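Aspartyl-tRNA synthetase 2 (PDB 1N9W) attaches L-aspartate to both tRNA(Asp) and tRNA(Asn), first activating the amino acid with ATP to Asp-AMP and then transferring it to the tRNA acceptor end. Local coordinates at residues Asp310-Arg316 with Ser336-Arg342; Leu181-Ile185 with Tyr376-Phe380. All coordinates share one frame; numbering follows the deposited sequence.

Contact 1 (Asp310-Arg316 with Ser336-Arg342)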
# COMPACT_ATOMS: atom_id res chain seq x y z
N ASP B 310 23.11 -9.89 12.31
CA ASP B 310 21.86 -9.69 13.04
C ASP B 310 20.78 -10.58 12.44
O ASP B 310 19.70 -10.73 13.02
CB ASP B 310 21.45 -8.22 12.95
CG ASP B 310 22.36 -7.31 13.73
OD1 ASP B 310 22.23 -7.27 14.97
OD2 ASP B 310 23.22 -6.64 13.11
N TRP B 311 21.09 -11.17 11.29
CA TRP B 311 20.14 -12.02 10.58
C TRP B 311 20.56 -13.49 10.52
O TRP B 311 21.75 -13.80 10.51
CB TRP B 311 19.96 -11.51 9.15
CG TRP B 311 19.97 -10.01 9.04
CD1 TRP B 311 21.07 -9.20 9.07
CD2 TRP B 311 18.84 -9.15 8.89
NE1 TRP B 311 20.68 -7.89 8.94
CE2 TRP B 311 19.32 -7.83 8.83
CE3 TRP B 311 17.46 -9.38 8.79
CZ2 TRP B 311 18.47 -6.73 8.68
CZ3 TRP B 311 16.61 -8.28 8.64
CH2 TRP B 311 17.13 -6.97 8.59
N LEU B 312 19.58 -14.37 10.47
CA LEU B 312 19.84 -15.80 10.40
C LEU B 312 18.73 -16.58 9.70
O LEU B 312 17.58 -16.58 10.15
CB LEU B 312 20.03 -16.37 11.81
CG LEU B 312 20.17 -17.89 11.93
CD1 LEU B 312 21.44 -18.37 11.25
CD2 LEU B 312 20.17 -18.27 13.41
N PHE B 313 19.07 -17.25 8.61
CA PHE B 313 18.11 -18.05 7.88
C PHE B 313 18.09 -19.48 8.41
O PHE B 313 19.13 -20.14 8.48
CB PHE B 313 18.45 -18.08 6.38
CG PHE B 313 17.79 -16.99 5.58
CD1 PHE B 313 16.40 -16.85 5.58
CD2 PHE B 313 18.55 -16.13 4.78
CE1 PHE B 313 15.78 -15.88 4.80
CE2 PHE B 313 17.94 -15.16 4.00
CZ PHE B 313 16.55 -15.03 4.01
N VAL B 314 16.91 -19.95 8.81
CA VAL B 314 16.74 -21.31 9.30
C VAL B 314 16.06 -22.07 8.16
O VAL B 314 14.88 -21.87 7.88
CB VAL B 314 15.83 -21.36 10.55
CG1 VAL B 314 15.73 -22.78 11.07
CG2 VAL B 314 16.38 -20.45 11.63
N THR B 315 16.82 -22.96 7.52
CA THR B 315 16.32 -23.73 6.39
C THR B 315 15.97 -25.18 6.67
O THR B 315 16.30 -25.72 7.73
CB THR B 315 17.35 -23.73 5.25
OG1 THR B 315 18.57 -24.31 5.73
CG2 THR B 315 17.63 -22.30 4.78
N ARG B 316 15.32 -25.81 5.70
CA ARG B 316 14.90 -27.21 5.75
C ARG B 316 14.17 -27.61 7.03
O ARG B 316 14.76 -28.18 7.94
CB ARG B 316 16.10 -28.13 5.55
CG ARG B 316 16.75 -28.05 4.17
CD ARG B 316 15.80 -28.50 3.07
NE ARG B 316 16.42 -28.44 1.75
CZ ARG B 316 17.47 -29.18 1.38
NH1 ARG B 316 18.01 -30.04 2.24
NH2 ARG B 316 17.98 -29.05 0.17
N SER B 336 11.39 -24.96 2.77
CA SER B 336 10.88 -23.82 3.51
C SER B 336 12.01 -23.15 4.29
O SER B 336 13.09 -23.73 4.45
CB SER B 336 9.78 -24.27 4.48
OG SER B 336 10.28 -25.25 5.37
N PHE B 337 11.76 -21.94 4.78
CA PHE B 337 12.75 -21.19 5.55
C PHE B 337 12.10 -20.10 6.40
O PHE B 337 11.00 -19.64 6.10
CB PHE B 337 13.79 -20.56 4.60
CG PHE B 337 13.23 -19.51 3.67
CD1 PHE B 337 12.96 -18.22 4.12
CD2 PHE B 337 12.95 -19.83 2.35
CE1 PHE B 337 12.41 -17.26 3.27
CE2 PHE B 337 12.40 -18.87 1.49
CZ PHE B 337 12.13 -17.59 1.95
N ASP B 338 12.79 -19.72 7.47
CA ASP B 338 12.32 -18.69 8.39
C ASP B 338 13.47 -17.73 8.57
O ASP B 338 14.62 -18.15 8.67
CB ASP B 338 11.96 -19.29 9.74
CG ASP B 338 10.51 -19.68 9.83
OD1 ASP B 338 9.87 -19.85 8.77
OD2 ASP B 338 10.00 -19.83 10.97
N LEU B 339 13.18 -16.43 8.60
CA LEU B 339 14.23 -15.45 8.79
C LEU B 339 14.20 -14.94 10.22
O LEU B 339 13.16 -14.52 10.72
CB LEU B 339 14.07 -14.27 7.82
CG LEU B 339 15.01 -13.09 8.05
CD1 LEU B 339 16.46 -13.56 7.94
CD2 LEU B 339 14.73 -12.00 7.04
N LEU B 340 15.34 -15.01 10.89
CA LEU B 340 15.43 -14.53 12.26
C LEU B 340 16.18 -13.22 12.26
O LEU B 340 17.30 -13.13 11.77
CB LEU B 340 16.18 -15.53 13.14
CG LEU B 340 15.48 -16.86 13.39
CD1 LEU B 340 16.34 -17.70 14.33
CD2 LEU B 340 14.11 -16.62 13.99
N PHE B 341 15.55 -12.19 12.81
CA PHE B 341 16.17 -10.88 12.88
C PHE B 341 16.36 -10.52 14.34
O PHE B 341 15.40 -10.32 15.08
CB PHE B 341 15.28 -9.84 12.19
CG PHE B 341 15.81 -8.44 12.26
CD1 PHE B 341 17.13 -8.15 11.91
CD2 PHE B 341 14.98 -7.40 12.67
CE1 PHE B 341 17.61 -6.85 11.95
CE2 PHE B 341 15.45 -6.09 12.71
CZ PHE B 341 16.77 -5.82 12.36
N ARG B 342 17.62 -10.45 14.75
CA ARG B 342 17.95 -10.12 16.14
C ARG B 342 17.16 -10.99 17.13
O ARG B 342 16.73 -10.50 18.17
CB ARG B 342 17.69 -8.63 16.40
CG ARG B 342 18.77 -7.73 15.82
CD ARG B 342 18.49 -6.24 15.99
NE ARG B 342 19.65 -5.47 15.53
CZ ARG B 342 19.67 -4.15 15.36
NH1 ARG B 342 18.59 -3.42 15.62
NH2 ARG B 342 20.79 -3.56 14.93
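Within the largely antiparallel sheet of the class II synthetase catalytic domain, strands 311-315 and 336-341 pair so that Trp311 meets Phe341 and Thr315 meets Phe337 at non-hydrogen-bonded positions. Their axes approach to 4.7 Å at 159°. Leu312 with Leu340 and Val314 with Asp338 each exchange two backbone bonds, and Arg342 N adds a nearly straight one to Asp310 O (2.7 Å). On the face bearing Trp311, Phe313, Leu339 and Phe341, the six-membered ring of Trp311 and the Phe341 ring form an offset stack, centroids 4.1 Å apart and planes at 24°. Phe341 reaches it because its CG is anti to the backbone N (chi1 177°). Farther along, Leu339 CD1 sits over a face of the Phe313 ring, 4.0 Å from its centroid, a CH-pi contact. At the end, Arg342 NE donates to Asp310 OD1 (3.2 Å) in the guanidinium plane but from above the carboxylate plane, closing a salt bridge; Ser262 N binds OD2, and Arg342 NH1 bonds Lys400 O. Asp338 OD1 forms a salt bridge with Arg322 and a hydrogen bond with Ser348 OG. Leu312 and Leu340 pack on helix 293-306, Phe313 and Phe337 on helix 227-248, while strand 344-351 continues the sheet beside 336-341.

Contact 2 (Leu181-Ile185 with Tyr376-Phe380)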
# COMPACT_ATOMS: atom_id res chain seq x y z
N LEU B 181 -4.11 -19.05 -1.07
CA LEU B 181 -4.55 -19.53 -2.37
C LEU B 181 -4.63 -18.40 -3.38
O LEU B 181 -4.22 -18.55 -4.53
CB LEU B 181 -5.93 -20.18 -2.25
CG LEU B 181 -6.68 -20.48 -3.54
CD1 LEU B 181 -5.91 -21.51 -4.35
CD2 LEU B 181 -8.08 -21.00 -3.23
N TYR B 182 -5.16 -17.25 -2.96
CA TYR B 182 -5.29 -16.13 -3.87
C TYR B 182 -3.94 -15.69 -4.42
O TYR B 182 -3.82 -15.41 -5.61
CB TYR B 182 -5.98 -14.95 -3.18
CG TYR B 182 -7.42 -15.23 -2.81
CD1 TYR B 182 -8.28 -15.88 -3.70
CD2 TYR B 182 -7.95 -14.81 -1.58
CE1 TYR B 182 -9.62 -16.11 -3.38
CE2 TYR B 182 -9.29 -15.02 -1.25
CZ TYR B 182 -10.12 -15.68 -2.16
OH TYR B 182 -11.44 -15.88 -1.84
N LYS B 183 -2.92 -15.65 -3.57
CA LYS B 183 -1.61 -15.23 -4.04
C LYS B 183 -1.02 -16.22 -5.04
O LYS B 183 -0.23 -15.84 -5.90
CB LYS B 183 -0.67 -15.03 -2.84
CG LYS B 183 -1.12 -13.91 -1.91
CD LYS B 183 -0.28 -13.83 -0.65
CE LYS B 183 -0.66 -12.60 0.19
NZ LYS B 183 -2.09 -12.55 0.61
N GLN B 184 -1.40 -17.49 -4.93
CA GLN B 184 -0.88 -18.49 -5.87
C GLN B 184 -1.59 -18.34 -7.20
O GLN B 184 -0.96 -18.39 -8.26
CB GLN B 184 -1.09 -19.89 -5.31
CG GLN B 184 -0.48 -20.04 -3.94
CD GLN B 184 -0.58 -21.45 -3.41
OE1 GLN B 184 0.36 -22.23 -3.66
NE2 GLN B 184 -1.61 -21.77 -2.78
N ILE B 185 -2.90 -18.15 -7.14
CA ILE B 185 -3.68 -17.97 -8.35
C ILE B 185 -3.17 -16.74 -9.09
O ILE B 185 -3.08 -16.75 -10.32
CB ILE B 185 -5.16 -17.77 -8.03
CG1 ILE B 185 -5.72 -19.02 -7.35
CG2 ILE B 185 -5.94 -17.46 -9.30
CD1 ILE B 185 -7.17 -18.91 -6.96
N TYR B 376 -9.57 -25.91 -3.73
CA TYR B 376 -8.19 -25.44 -3.65
C TYR B 376 -7.33 -26.13 -4.71
O TYR B 376 -6.46 -25.51 -5.32
CB TYR B 376 -7.62 -25.73 -2.26
CG TYR B 376 -6.15 -25.40 -2.11
CD1 TYR B 376 -5.71 -24.08 -2.05
CD2 TYR B 376 -5.20 -26.42 -2.04
CE1 TYR B 376 -4.36 -23.78 -1.93
CE2 TYR B 376 -3.84 -26.13 -1.92
CZ TYR B 376 -3.43 -24.81 -1.87
OH TYR B 376 -2.09 -24.51 -1.76
N LEU B 377 -7.58 -27.42 -4.90
CA LEU B 377 -6.83 -28.23 -5.86
C LEU B 377 -7.10 -27.87 -7.32
O LEU B 377 -6.27 -28.13 -8.19
CB LEU B 377 -7.14 -29.71 -5.62
CG LEU B 377 -6.82 -30.31 -4.25
CD1 LEU B 377 -7.45 -31.69 -4.13
CD2 LEU B 377 -5.31 -30.39 -4.04
N GLU B 378 -8.26 -27.28 -7.59
CA GLU B 378 -8.63 -26.91 -8.95
C GLU B 378 -7.58 -26.19 -9.78
O GLU B 378 -7.15 -26.70 -10.81
CB GLU B 378 -9.91 -26.08 -8.93
CG GLU B 378 -11.16 -26.93 -8.97
CD GLU B 378 -11.27 -27.71 -10.27
OE1 GLU B 378 -12.08 -28.65 -10.33
OE2 GLU B 378 -10.54 -27.38 -11.23
N VAL B 379 -7.18 -25.00 -9.34
CA VAL B 379 -6.19 -24.24 -10.09
C VAL B 379 -4.94 -25.05 -10.43
O VAL B 379 -4.39 -24.91 -11.52
CB VAL B 379 -5.77 -22.95 -9.33
CG1 VAL B 379 -5.05 -23.31 -8.05
CG2 VAL B 379 -4.88 -22.10 -10.22
N PHE B 380 -4.50 -25.90 -9.51
CA PHE B 380 -3.30 -26.69 -9.75
C PHE B 380 -3.47 -27.74 -10.84
O PHE B 380 -2.61 -28.60 -11.04
CB PHE B 380 -2.81 -27.33 -8.46
CG PHE B 380 -2.43 -26.34 -7.40
CD1 PHE B 380 -3.39 -25.82 -6.54
CD2 PHE B 380 -1.11 -25.91 -7.27
CE1 PHE B 380 -3.05 -24.89 -5.56
CE2 PHE B 380 -0.76 -24.98 -6.30
CZ PHE B 380 -1.73 -24.47 -5.44
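The first turn of helix 181-190 faces residues 376-380, which continue from helix 374-377, with CA atoms 7.1 Å apart at Leu181 and Tyr376 and 7.0 Å apart at Ile185 and Val379. This is side-chain packing within the class II catalytic domain, next to the predicted aspartate site: residues 180-183 form a predicted aspartate region, and the side chain of Gln184 approaches that of Arg352, a predicted aspartate ligand. The side chains of Leu181 and Tyr376 run antiparallel alongside each other, Leu181 CD1 coming to 3.5 Å from Tyr376 CD1, while Leu181 CB meets the ring at its edge. Leu181 CD1 also reaches Val379 CG1 at 4.2 Å, and Ile185 CG1 extends the apolar strip to Val379 CG2. Tyr113 of the second subunit packs on Ile185 and Val379, which places this strip at the dimer interface. Gln184 supplies the polar link. With CG anti to the carbonyl carbon (chi1 -55°) and the chain extended beyond it, the Gln184 side chain lies roughly perpendicular to that of Tyr376, and Gln184 NE2 donates to Tyr376 OH at 3.0 Å. The bond is straight, 175° at the hydrogen, and the hydroxyl oxygen lies in the amide plane, a geometry that favours one rotation of the amide. The other end of that amide is less well served: Gln184 OE1 is buried without a hydrogen-bonding partner in the model and meets the edge of the Phe380 ring, 3.5 Å from Phe380 CZ.

Overall arrangement
From the N terminus, the chain passes the OB-fold domain and enters the catalytic domain, where helix 181-190 supplies the first half of contact 2. The chain then runs through sheet strands 192-198 and 215-222 and helix 227-248 before reaching contact 1, whose strands close a short loop of 19 residues lacking helix and strand. After strand 344-351 and helix 356-364, residues 376-380 return to close contact 2 across 190 residues. The smaller loop thus lies wholly within the larger, without crossing it. Contact 1 joins two neighbouring sheet strands; contact 2 ties the start of helix 181-190 to residues 376-380 at the subunit interface. Their centres are 27 Å apart, their nearest atoms about 13 Å.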